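Long-range contact in adhesion G-protein coupled receptor G6 (Danio rerio, PDB 6V55), which acts as an adhesion G-protein-coupled receptor associated with myelination, its large multidomain extracellular region binding calcium and carrying N-linked glycans: residues 268-280 with 288-300. Residues are numbered along the deposited sequence; the frame is centred on the assembly and turned at random.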
ATOM      1  N   GLY A 268     -42.080   8.849 -13.022  1.00 62.57           N
ATOM      2  CA  GLY A 268     -41.263   9.457 -11.972  1.00 63.18           C
ATOM      3  C   GLY A 268     -40.433   8.433 -11.204  1.00 63.18           C
ATOM      4  O   GLY A 268     -40.093   7.372 -11.729  1.00 61.94           O
ATOM      5  N   PHE A 269     -40.132   8.811  -9.955  1.00 63.18           N
ATOM      6  CA  PHE A 269     -39.232   8.120  -9.037  1.00 65.76           C
ATOM      7  C   PHE A 269     -39.994   7.535  -7.848  1.00 62.51           C
ATOM      8  O   PHE A 269     -40.950   8.138  -7.354  1.00 62.65           O
ATOM      9  CB  PHE A 269     -38.172   9.077  -8.468  1.00 72.45           C
ATOM     10  CG  PHE A 269     -37.189   9.623  -9.456  1.00 81.22           C
ATOM     11  CD1 PHE A 269     -36.496  10.793  -9.138  1.00 81.11           C
ATOM     12  CD2 PHE A 269     -36.917   8.974 -10.657  1.00 85.16           C
ATOM     13  CE1 PHE A 269     -35.564  11.317  -9.995  1.00 81.32           C
ATOM     14  CE2 PHE A 269     -35.986   9.498 -11.535  1.00 84.97           C
ATOM     15  CZ  PHE A 269     -35.301  10.674 -11.197  1.00 83.54           C
ATOM     16  N   ILE A 270     -39.525   6.381  -7.345  1.00 58.97           N
ATOM     17  CA  ILE A 270     -39.972   5.817  -6.071  1.00 50.17           C
ATOM     18  C   ILE A 270     -38.758   5.389  -5.241  1.00 42.96           C
ATOM     19  O   ILE A 270     -37.660   5.158  -5.759  1.00 43.61           O
ATOM     20  CB  ILE A 270     -40.967   4.644  -6.264  1.00 45.30           C
ATOM     21  CG1 ILE A 270     -41.996   4.549  -5.122  1.00 47.42           C
ATOM     22  CG2 ILE A 270     -40.249   3.344  -6.545  1.00 40.58           C
ATOM     23  CD1 ILE A 270     -43.045   3.470  -5.303  1.00 47.44           C
ATOM     24  N   TYR A 271     -38.960   5.333  -3.924  1.00 38.08           N
ATOM     25  CA  TYR A 271     -37.866   5.101  -2.988  1.00 36.48           C
ATOM     26  C   TYR A 271     -38.445   4.479  -1.731  1.00 31.58           C
ATOM     27  O   TYR A 271     -39.531   4.872  -1.304  1.00 35.11           O
ATOM     28  CB  TYR A 271     -37.120   6.415  -2.654  1.00 35.54           C
ATOM     29  CG  TYR A 271     -36.111   6.330  -1.521  1.00 34.62           C
ATOM     30  CD1 TYR A 271     -36.305   7.022  -0.308  1.00 36.33           C
ATOM     31  CD2 TYR A 271     -34.967   5.567  -1.666  1.00 31.73           C
ATOM     32  CE1 TYR A 271     -35.357   6.931   0.739  1.00 37.49           C
ATOM     33  CE2 TYR A 271     -34.025   5.466  -0.649  1.00 34.01           C
ATOM     34  CZ  TYR A 271     -34.217   6.143   0.557  1.00 38.78           C
ATOM     35  OH  TYR A 271     -33.269   6.026   1.574  1.00 42.19           O
ATOM     36  N   ASN A 272     -37.720   3.495  -1.176  1.00 29.99           N
ATOM     37  CA  ASN A 272     -37.972   2.891   0.147  1.00 33.86           C
ATOM     38  C   ASN A 272     -39.330   2.172   0.244  1.00 37.95           C
ATOM     39  O   ASN A 272     -40.046   2.277   1.248  1.00 38.65           O
ATOM     40  CB  ASN A 272     -37.791   3.909   1.279  1.00 31.68           C
ATOM     41  CG  ASN A 272     -37.200   3.273   2.513  1.00 30.78           C
ATOM     42  OD1 ASN A 272     -36.664   2.161   2.449  1.00 33.36           O
ATOM     43  ND2 ASN A 272     -37.310   3.953   3.646  1.00 29.96           N
ATOM     44  N   PHE A 273     -39.657   1.387  -0.790  1.00 36.18           N
ATOM     45  CA  PHE A 273     -40.915   0.645  -0.827  1.00 39.30           C
ATOM     46  C   PHE A 273     -40.831  -0.558   0.110  1.00 34.64           C
ATOM     47  O   PHE A 273     -40.007  -1.459  -0.091  1.00 28.93           O
ATOM     48  CB  PHE A 273     -41.236   0.191  -2.253  1.00 42.89           C
ATOM     49  CG  PHE A 273     -42.646  -0.342  -2.433  1.00 42.82           C
ATOM     50  CD1 PHE A 273     -42.935  -1.703  -2.255  1.00 41.70           C
ATOM     51  CD2 PHE A 273     -43.662   0.503  -2.820  1.00 42.82           C
ATOM     52  CE1 PHE A 273     -44.215  -2.188  -2.417  1.00 41.38           C
ATOM     53  CE2 PHE A 273     -44.951   0.016  -2.995  1.00 44.84           C
ATOM     54  CZ  PHE A 273     -45.224  -1.333  -2.795  1.00 41.63           C
ATOM     55  N   ARG A 274     -41.706  -0.583   1.113  1.00 31.68           N
ATOM     56  CA  ARG A 274     -41.723  -1.636   2.118  1.00 34.17           C
ATOM     57  C   ARG A 274     -43.163  -2.077   2.382  1.00 33.81           C
ATOM     58  O   ARG A 274     -44.110  -1.316   2.183  1.00 30.51           O
ATOM     59  CB  ARG A 274     -41.054  -1.175   3.432  1.00 33.07           C
ATOM     60  CG  ARG A 274     -39.584  -0.723   3.341  1.00 31.73           C
ATOM     61  CD  ARG A 274     -39.205   0.205   4.497  1.00 33.77           C
ATOM     62  NE  ARG A 274     -39.668   1.579   4.303  1.00 36.66           N
ATOM     63  CZ  ARG A 274     -39.799   2.473   5.287  1.00 35.09           C
ATOM     64  NH1 ARG A 274     -39.502   2.130   6.543  1.00 30.59           N
ATOM     65  NH2 ARG A 274     -40.240   3.708   5.018  1.00 32.98           N
ATOM     66  N   LEU A 275     -43.314  -3.330   2.830  1.00 34.66           N
ATOM     67  CA  LEU A 275     -44.611  -3.961   3.071  1.00 30.67           C
ATOM     68  C   LEU A 275     -44.559  -4.793   4.345  1.00 30.49           C
ATOM     69  O   LEU A 275     -43.559  -5.460   4.616  1.00 33.13           O
ATOM     70  CB  LEU A 275     -45.018  -4.850   1.888  1.00 31.07           C
ATOM     71  CG  LEU A 275     -46.371  -5.567   1.871  1.00 31.78           C
ATOM     72  CD1 LEU A 275     -47.515  -4.585   2.065  1.00 32.31           C
ATOM     73  CD2 LEU A 275     -46.503  -6.295   0.556  1.00 32.07           C
ATOM     74  N   TRP A 276     -45.649  -4.770   5.107  1.00 30.93           N
ATOM     75  CA  TRP A 276     -45.743  -5.464   6.385  1.00 39.41           C
ATOM     76  C   TRP A 276     -47.028  -6.281   6.462  1.00 37.59           C
ATOM     77  O   TRP A 276     -48.001  -6.023   5.752  1.00 32.05           O
ATOM     78  CB  TRP A 276     -45.752  -4.491   7.568  1.00 40.79           C
ATOM     79  CG  TRP A 276     -44.456  -3.849   7.940  1.00 40.04           C
ATOM     80  CD1 TRP A 276     -43.598  -4.240   8.937  1.00 40.22           C
ATOM     81  CD2 TRP A 276     -43.896  -2.660   7.372  1.00 37.80           C
ATOM     82  NE1 TRP A 276     -42.529  -3.377   9.006  1.00 37.43           N
ATOM     83  CE2 TRP A 276     -42.691  -2.397   8.059  1.00 36.99           C
ATOM     84  CE3 TRP A 276     -44.297  -1.788   6.346  1.00 36.97           C
ATOM     85  CZ2 TRP A 276     -41.882  -1.304   7.749  1.00 38.00           C
ATOM     86  CZ3 TRP A 276     -43.494  -0.690   6.041  1.00 31.86           C
ATOM     87  CH2 TRP A 276     -42.301  -0.462   6.736  1.00 34.46           C
ATOM     88  N   ASP A 277     -47.025  -7.217   7.423  1.00 41.96           N
ATOM     89  CA  ASP A 277     -48.080  -8.190   7.691  1.00 37.67           C
ATOM     90  C   ASP A 277     -49.272  -7.617   8.443  1.00 36.78           C
ATOM     91  O   ASP A 277     -50.343  -8.232   8.448  1.00 36.64           O
ATOM     92  CB  ASP A 277     -47.505  -9.323   8.534  1.00 39.06           C
ATOM     93  CG  ASP A 277     -47.394 -10.602   7.776  1.00 47.68           C
ATOM     94  OD1 ASP A 277     -47.870 -10.629   6.616  1.00 48.95           O
ATOM     95  OD2 ASP A 277     -46.840 -11.580   8.344  1.00 53.04           O
ATOM     96  N   HIS A 278     -49.102  -6.493   9.117  1.00 38.30           N
ATOM     97  CA  HIS A 278     -50.126  -5.947   9.988  1.00 39.54           C
ATOM     98  C   HIS A 278     -50.346  -4.494   9.616  1.00 43.10           C
ATOM     99  O   HIS A 278     -49.503  -3.870   8.962  1.00 43.33           O
ATOM    100  CB  HIS A 278     -49.726  -6.055  11.466  1.00 42.74           C
ATOM    101  CG  HIS A 278     -48.304  -5.662  11.734  1.00 50.64           C
ATOM    102  ND1 HIS A 278     -47.245  -6.530  11.560  1.00 53.02           N
ATOM    103  CD2 HIS A 278     -47.765  -4.495  12.159  1.00 51.42           C
ATOM    104  CE1 HIS A 278     -46.116  -5.914  11.861  1.00 51.84           C
ATOM    105  NE2 HIS A 278     -46.404  -4.680  12.233  1.00 52.25           N
ATOM    106  N   ALA A 279     -51.491  -3.960  10.029  1.00 45.96           N
ATOM    107  CA  ALA A 279     -51.739  -2.536   9.890  1.00 42.23           C
ATOM    108  C   ALA A 279     -51.319  -1.823  11.158  1.00 46.58           C
ATOM    109  O   ALA A 279     -51.705  -2.221  12.262  1.00 43.53           O
ATOM    110  CB  ALA A 279     -53.195  -2.237   9.609  1.00 34.16           C
ATOM    111  N   MET A 280     -50.559  -0.748  10.987  1.00 50.64           N
ATOM    112  CA  MET A 280     -49.920  -0.064  12.094  1.00 53.30           C
ATOM    113  C   MET A 280     -50.813   1.024  12.670  1.00 53.47           C
ATOM    114  O   MET A 280     -51.511   1.735  11.933  1.00 50.10           O
ATOM    115  CB  MET A 280     -48.600   0.544  11.632  1.00 55.12           C
ATOM    116  CG  MET A 280     -47.586  -0.489  11.224  1.00 57.95           C
ATOM    117  SD  MET A 280     -45.927   0.183  11.325  1.00 62.10           S
ATOM    118  CE  MET A 280     -45.238  -0.379   9.775  1.00 61.50           C
ATOM    119  N   LEU A 288     -41.545   5.122  13.248  1.00 67.64           N
ATOM    120  CA  LEU A 288     -41.179   4.467  11.996  1.00 63.34           C
ATOM    121  C   LEU A 288     -40.146   5.336  11.295  1.00 64.00           C
ATOM    122  O   LEU A 288     -40.488   6.337  10.653  1.00 61.88           O
ATOM    123  CB  LEU A 288     -42.399   4.242  11.107  1.00 58.61           C
ATOM    124  CG  LEU A 288     -42.227   3.197  10.003  1.00 49.77           C
ATOM    125  CD1 LEU A 288     -42.343   1.845  10.634  1.00 46.41           C
ATOM    126  CD2 LEU A 288     -43.232   3.361   8.869  1.00 48.89           C
ATOM    127  N   THR A 289     -38.882   4.939  11.437  1.00 65.27           N
ATOM    128  CA  THR A 289     -37.772   5.474  10.673  1.00 64.43           C
ATOM    129  C   THR A 289     -37.790   4.899   9.255  1.00 64.90           C
ATOM    130  O   THR A 289     -38.433   3.881   8.973  1.00 64.24           O
ATOM    131  CB  THR A 289     -36.452   5.150  11.377  1.00 64.41           C
ATOM    132  OG1 THR A 289     -36.064   3.798  11.086  1.00 66.01           O
ATOM    133  CG2 THR A 289     -36.605   5.304  12.894  1.00 61.98           C
ATOM    134  N   CYS A 290     -37.056   5.552   8.354  1.00 67.13           N
ATOM    135  CA  CYS A 290     -36.932   5.066   6.983  1.00 71.65           C
ATOM    136  C   CYS A 290     -35.977   3.877   6.846  1.00 69.97           C
ATOM    137  O   CYS A 290     -35.910   3.281   5.763  1.00 67.32           O
ATOM    138  CB  CYS A 290     -36.489   6.216   6.077  1.00 77.51           C
ATOM    139  SG  CYS A 290     -35.312   7.348   6.858  1.00 84.45           S
ATOM    140  N   ASP A 291     -35.266   3.502   7.916  1.00 69.82           N
ATOM    141  CA  ASP A 291     -34.307   2.406   7.917  1.00 68.55           C
ATOM    142  C   ASP A 291     -34.897   1.095   8.421  1.00 65.45           C
ATOM    143  O   ASP A 291     -34.195   0.082   8.409  1.00 63.52           O
ATOM    144  CB  ASP A 291     -33.094   2.784   8.780  1.00 75.74           C
ATOM    145  CG  ASP A 291     -31.785   2.241   8.228  1.00 83.50           C
ATOM    146  OD1 ASP A 291     -31.645   2.166   6.988  1.00 86.60           O
ATOM    147  OD2 ASP A 291     -30.892   1.888   9.034  1.00 86.16           O
ATOM    148  N   THR A 292     -36.156   1.087   8.870  1.00 68.33           N
ATOM    149  CA  THR A 292     -36.781  -0.114   9.428  1.00 67.06           C
ATOM    150  C   THR A 292     -37.147  -1.111   8.334  1.00 67.20           C
ATOM    151  O   THR A 292     -37.682  -0.740   7.282  1.00 65.97           O
ATOM    152  CB  THR A 292     -38.038   0.241  10.228  1.00 63.47           C
ATOM    153  OG1 THR A 292     -38.757   1.288   9.558  1.00 64.56           O
ATOM    154  CG2 THR A 292     -37.688   0.666  11.648  1.00 59.73           C
ATOM    155  N   VAL A 293     -36.871  -2.387   8.606  1.00 65.68           N
ATOM    156  CA  VAL A 293     -36.990  -3.422   7.586  1.00 64.31           C
ATOM    157  C   VAL A 293     -38.459  -3.782   7.381  1.00 58.87           C
ATOM    158  O   VAL A 293     -39.231  -3.890   8.343  1.00 54.34           O
ATOM    159  CB  VAL A 293     -36.138  -4.635   7.997  1.00 63.84           C
ATOM    160  CG1 VAL A 293     -36.042  -5.661   6.888  1.00 64.05           C
ATOM    161  CG2 VAL A 293     -34.746  -4.164   8.394  1.00 63.87           C
ATOM    162  N   GLY A 294     -38.860  -3.926   6.118  1.00 54.25           N
ATOM    163  CA  GLY A 294     -40.210  -4.363   5.819  1.00 47.18           C
ATOM    164  C   GLY A 294     -40.371  -5.852   6.066  1.00 45.89           C
ATOM    165  O   GLY A 294     -39.503  -6.656   5.734  1.00 49.94           O
ATOM    166  N   ASN A 295     -41.514  -6.217   6.645  1.00 45.04           N
ATOM    167  CA  ASN A 295     -41.750  -7.562   7.169  1.00 39.91           C
ATOM    168  C   ASN A 295     -41.954  -8.604   6.092  1.00 37.20           C
ATOM    169  O   ASN A 295     -41.737  -9.790   6.341  1.00 39.64           O
ATOM    170  CB  ASN A 295     -42.994  -7.582   8.050  1.00 43.15           C
ATOM    171  CG  ASN A 295     -42.658  -7.828   9.473  1.00 49.91           C
ATOM    172  OD1 ASN A 295     -41.476  -7.954   9.825  1.00 54.88           O
ATOM    173  ND2 ASN A 295     -43.676  -7.904  10.317  1.00 47.57           N
ATOM    174  N   VAL A 296     -42.472  -8.202   4.947  1.00 39.34           N
ATOM    175  CA  VAL A 296     -42.649  -9.076   3.802  1.00 29.73           C
ATOM    176  C   VAL A 296     -41.727  -8.657   2.683  1.00 39.88           C
ATOM    177  O   VAL A 296     -40.945  -9.460   2.177  1.00 42.31           O
ATOM    178  CB  VAL A 296     -44.119  -9.084   3.337  1.00 30.52           C
ATOM    179  CG1 VAL A 296     -44.281  -9.995   2.142  1.00 30.80           C
ATOM    180  CG2 VAL A 296     -45.024  -9.489   4.483  1.00 30.82           C
ATOM    181  N   VAL A 297     -41.801  -7.388   2.281  1.00 37.48           N
ATOM    182  CA  VAL A 297     -40.951  -6.813   1.249  1.00 34.74           C
ATOM    183  C   VAL A 297     -40.215  -5.636   1.880  1.00 34.98           C
ATOM    184  O   VAL A 297     -40.824  -4.819   2.578  1.00 32.78           O
ATOM    185  CB  VAL A 297     -41.778  -6.377   0.020  1.00 29.78           C
ATOM    186  CG1 VAL A 297     -40.907  -5.794  -1.038  1.00 29.51           C
ATOM    187  CG2 VAL A 297     -42.537  -7.555  -0.574  1.00 33.05           C
ATOM    188  N   ASP A 298     -38.901  -5.577   1.673  1.00 38.84           N
ATOM    189  CA  ASP A 298     -38.062  -4.476   2.124  1.00 38.53           C
ATOM    190  C   ASP A 298     -37.303  -3.900   0.934  1.00 28.90           C
ATOM    191  O   ASP A 298     -37.109  -4.573  -0.084  1.00 27.49           O
ATOM    192  CB  ASP A 298     -37.088  -4.950   3.218  1.00 43.38           C
ATOM    193  CG  ASP A 298     -36.390  -3.807   3.932  1.00 47.88           C
ATOM    194  OD1 ASP A 298     -37.041  -2.791   4.243  1.00 49.92           O
ATOM    195  OD2 ASP A 298     -35.170  -3.926   4.172  1.00 53.13           O
ATOM    196  N   TRP A 299     -36.903  -2.637   1.062  1.00 31.32           N
ATOM    197  CA  TRP A 299     -36.117  -1.946   0.049  1.00 37.01           C
ATOM    198  C   TRP A 299     -34.661  -2.350   0.164  1.00 42.89           C
ATOM    199  O   TRP A 299     -33.857  -1.709   0.851  1.00 47.03           O
ATOM    200  CB  TRP A 299     -36.267  -0.439   0.190  1.00 35.61           C
ATOM    201  CG  TRP A 299     -35.952   0.357  -1.045  1.00 36.11           C
ATOM    202  CD1 TRP A 299     -35.016   1.342  -1.144  1.00 34.00           C
ATOM    203  CD2 TRP A 299     -36.650   0.342  -2.310  1.00 35.68           C
ATOM    204  NE1 TRP A 299     -35.047   1.901  -2.398  1.00 32.46           N
ATOM    205  CE2 TRP A 299     -36.038   1.308  -3.131  1.00 32.11           C
ATOM    206  CE3 TRP A 299     -37.699  -0.422  -2.838  1.00 39.44           C
ATOM    207  CZ2 TRP A 299     -36.433   1.530  -4.448  1.00 34.22           C
ATOM    208  CZ3 TRP A 299     -38.105  -0.187  -4.152  1.00 38.94           C
ATOM    209  CH2 TRP A 299     -37.465   0.778  -4.939  1.00 37.98           C
ATOM    210  N   ASP A 300     -34.331  -3.408  -0.552  1.00 41.87           N
ATOM    211  CA  ASP A 300     -33.129  -4.185  -0.360  1.00 43.06           C
ATOM    212  C   ASP A 300     -33.090  -5.098  -1.568  1.00 43.93           C
ATOM    213  O   ASP A 300     -34.132  -5.638  -1.959  1.00 45.46           O
ATOM    214  CB  ASP A 300     -33.190  -4.967   0.957  1.00 48.35           C
ATOM    215  CG  ASP A 300     -31.865  -5.553   1.357  1.00 55.18           C
ATOM    216  OD1 ASP A 300     -31.371  -6.479   0.662  1.00 57.45           O
ATOM    217  OD2 ASP A 300     -31.328  -5.090   2.387  1.00 56.68           O
TER
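A chi1 of -158° sets the Trp299 indole beside its own carbonyl carbon and lays one face of the ring across the backbone of 271-273, while a bend at chi3 (-79°) swings the Arg274 guanidinium over to the turn of Thr289-Thr292. Asn272 N sits 3.2 Å above the plane of the Trp299 indole, offset toward its rim. Trp299 CE3 also makes an apolar contact with Phe273 CB at 3.6 Å; Trp304 meets the same indole edge-to-face. One arginine can meet several backbone carbonyls at once, as Arg274 does here. Arg274 NH1 reaches a lone pair of Thr289 O at 3.2 Å, an oxygen also gripped by Thr292 OG1, and makes a weak bond to Thr292 O. Arg274 NE, bonded to Asn272 O almost in the guanidinium plane, fixes the rotation of the head group. Next to it, Asn272 ND2 donates to Cys290 O at 2.6 Å, in the carbonyl plane. Strand 268-276 belongs to the pentraxin-like, concanavalin-type beta sandwich, and the loop following helix 282-286, which supplies the other partners, runs back alongside the strand's end. A classic beta bulge joins them: Leu275 N donates to Val297 O (2.9 Å), and Val296 N to Leu275 O (3.0 Å). Further along, Gly294 CA makes a CH-pi contact over one face of the Trp276 indole, and Asn295 CB approaches Trp276 CD1 at 3.5 Å. Asp298 OD1 receives Gly294 N from above its carboxylate plane, whereas OD2 forms a salt bridge with Arg118.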